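Local coordinates for genome polyprotein (Chicken sicinivirus JSY, PDB 6QWT) that is the 3Dpol part of a picornaviral polyprotein, an RNA-dependent RNA polymerase that probably copies the viral genome, at residues D62-W67 against I241-V245. Residues are numbered along the deposited sequence; the frame is centred on the assembly and turned at random.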
loop_
_atom_site.group_PDB
_atom_site.type_symbol
_atom_site.label_atom_id
_atom_site.label_comp_id
_atom_site.label_asym_id
_atom_site.label_seq_id
_atom_site.Cartn_x
_atom_site.Cartn_y
_atom_site.Cartn_z
ATOM N N ASP A 62 -11.289 7.169 -17.954
ATOM C CA ASP A 62 -11.028 8.066 -16.839
ATOM C C ASP A 62 -12.207 9.014 -16.673
ATOM O O ASP A 62 -12.893 9.349 -17.641
ATOM C CB ASP A 62 -9.733 8.863 -17.060
ATOM C CG ASP A 62 -9.408 9.781 -15.897
ATOM O OD1 ASP A 62 -9.487 9.322 -14.740
ATOM O OD2 ASP A 62 -9.066 10.958 -16.142
ATOM N N ILE A 63 -12.445 9.446 -15.439
ATOM C CA ILE A 63 -13.525 10.379 -15.137
ATOM C C ILE A 63 -12.907 11.732 -14.812
ATOM O O ILE A 63 -12.070 11.844 -13.908
ATOM C CB ILE A 63 -14.410 9.869 -13.992
ATOM C CG1 ILE A 63 -15.040 8.528 -14.381
ATOM C CG2 ILE A 63 -15.490 10.890 -13.664
ATOM C CD1 ILE A 63 -15.714 7.804 -13.235
ATOM N N ASP A 64 -13.313 12.756 -15.563
ATOM C CA ASP A 64 -12.791 14.108 -15.412
ATOM C C ASP A 64 -13.717 15.030 -14.638
ATOM O O ASP A 64 -13.249 16.014 -14.060
ATOM C CB ASP A 64 -12.525 14.726 -16.788
ATOM C CG ASP A 64 -11.164 14.370 -17.328
ATOM O OD1 ASP A 64 -10.176 14.502 -16.574
ATOM O OD2 ASP A 64 -11.083 13.952 -18.501
ATOM N N GLU A 65 -15.016 14.751 -14.628
ATOM C CA GLU A 65 -15.946 15.646 -13.968
ATOM C C GLU A 65 -16.466 15.031 -12.676
ATOM O O GLU A 65 -16.704 13.819 -12.618
ATOM C CB GLU A 65 -17.126 15.981 -14.886
ATOM C CG GLU A 65 -16.702 16.464 -16.266
ATOM C CD GLU A 65 -15.882 17.741 -16.210
ATOM O OE1 GLU A 65 -16.102 18.553 -15.284
ATOM O OE2 GLU A 65 -15.013 17.927 -17.091
ATOM N N PRO A 66 -16.651 15.832 -11.631
ATOM C CA PRO A 66 -17.110 15.273 -10.356
ATOM C C PRO A 66 -18.569 14.849 -10.424
ATOM O O PRO A 66 -19.403 15.522 -11.033
ATOM C CB PRO A 66 -16.911 16.430 -9.371
ATOM C CG PRO A 66 -17.022 17.653 -10.216
ATOM C CD PRO A 66 -16.429 17.287 -11.552
ATOM N N TRP A 67 -18.868 13.716 -9.796
ATOM C CA TRP A 67 -20.254 13.325 -9.625
ATOM C C TRP A 67 -20.879 14.156 -8.503
ATOM O O TRP A 67 -20.164 14.725 -7.675
ATOM C CB TRP A 67 -20.360 11.825 -9.345
ATOM C CG TRP A 67 -19.358 11.251 -8.391
ATOM C CD1 TRP A 67 -19.549 10.982 -7.063
ATOM C CD2 TRP A 67 -18.023 10.827 -8.695
ATOM N NE1 TRP A 67 -18.410 10.434 -6.520
ATOM C CE2 TRP A 67 -17.459 10.329 -7.501
ATOM C CE3 TRP A 67 -17.244 10.831 -9.858
ATOM C CZ2 TRP A 67 -16.155 9.840 -7.439
ATOM C CZ3 TRP A 67 -15.950 10.345 -9.792
ATOM C CH2 TRP A 67 -15.420 9.857 -8.594
ATOM N N ILE A 241 -9.053 4.688 -10.152
ATOM C CA ILE A 241 -9.171 5.968 -9.458
ATOM C C ILE A 241 -9.273 7.079 -10.496
ATOM O O ILE A 241 -8.385 7.213 -11.352
ATOM C CB ILE A 241 -7.989 6.212 -8.510
ATOM C CG1 ILE A 241 -8.115 5.343 -7.259
ATOM C CG2 ILE A 241 -7.924 7.680 -8.122
ATOM C CD1 ILE A 241 -6.822 5.231 -6.485
ATOM N N PRO A 242 -10.327 7.885 -10.467
ATOM C CA PRO A 242 -10.474 8.943 -11.468
ATOM C C PRO A 242 -9.609 10.156 -11.159
ATOM O O PRO A 242 -9.321 10.472 -10.002
ATOM C CB PRO A 242 -11.966 9.291 -11.392
ATOM C CG PRO A 242 -12.364 8.925 -10.017
ATOM C CD PRO A 242 -11.522 7.747 -9.619
ATOM N N SER A 243 -9.198 10.834 -12.234
ATOM C CA SER A 243 -8.363 12.023 -12.106
ATOM C C SER A 243 -9.009 13.069 -11.207
ATOM O O SER A 243 -8.318 13.754 -10.443
ATOM C CB SER A 243 -8.096 12.624 -13.489
ATOM O OG SER A 243 -7.032 11.957 -14.137
ATOM N N VAL A 244 -10.334 13.206 -11.289
ATOM C CA VAL A 244 -11.017 14.312 -10.629
ATOM C C VAL A 244 -10.843 14.251 -9.116
ATOM O O VAL A 244 -10.778 15.293 -8.451
ATOM C CB VAL A 244 -12.504 14.325 -11.051
ATOM C CG1 VAL A 244 -13.217 13.065 -10.571
ATOM C CG2 VAL A 244 -13.199 15.589 -10.558
ATOM N N VAL A 245 -10.735 13.049 -8.545
ATOM C CA VAL A 245 -10.560 12.934 -7.098
ATOM C C VAL A 245 -9.193 13.467 -6.681
ATOM O O VAL A 245 -9.077 14.249 -5.726
ATOM C CB VAL A 245 -10.764 11.477 -6.642
ATOM C CG1 VAL A 245 -10.582 11.366 -5.136
ATOM C CG2 VAL A 245 -12.143 10.980 -7.045
HETATM O O HOH W 1 -9.124 6.630 -13.872
#
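The carboxylate of D62 grips S243 with both oxygens at the start of helix 243-256. Its OD1 accepts the backbone N-H of S243 through the syn lone pair, at an OD1 to N distance of 2.9 Å. The bond is fairly straight, with an N-H...O angle of 157°. The hydroxyl S243 OG donates to D62 OD2 over 3.0 Å. It meets that oxygen on its syn side, 31° out of the carboxylate plane. Reach comes from D62 CG standing anti to the backbone N (chi1 -178°), and S243 OG is turned beside its own backbone N. A water lies between D62 OD1 and I241 O, placed to hydrogen-bond to both. OD2 also forms a salt bridge to K290, a lysine shared with D64. One residue on, the I63 carbonyl takes a weak bond from V244 N, 3.4 Å from I63 O.

Beyond the polar end, P242, the N-cap residue, packs its CB 3.6 Å from I63 CB, and its CG meets the edge of the W67 indole near the ring plane, 3.5 Å from CH2. V244 CG2 lies against the backbone of D64 and P66, 3.5 Å from D64 O, and CG1 approaches W67 CZ3 obliquely. V245 CG2 comes to the same benzo end of the indole, 3.8 Å from CH2. At the far end of the ring, W67 NE1 is hydrogen-bonded to the hydroxyl of S314.

The contact thus joins the loop before helix 70-81 to a helix that follows polymerase motif A of the palm, which begins in strand 230-235 and runs into the short helix 237-240. D62 accepts the first N-H of helix 243-256, where the helix dipole would be expected to favour its negative charge, as would K290.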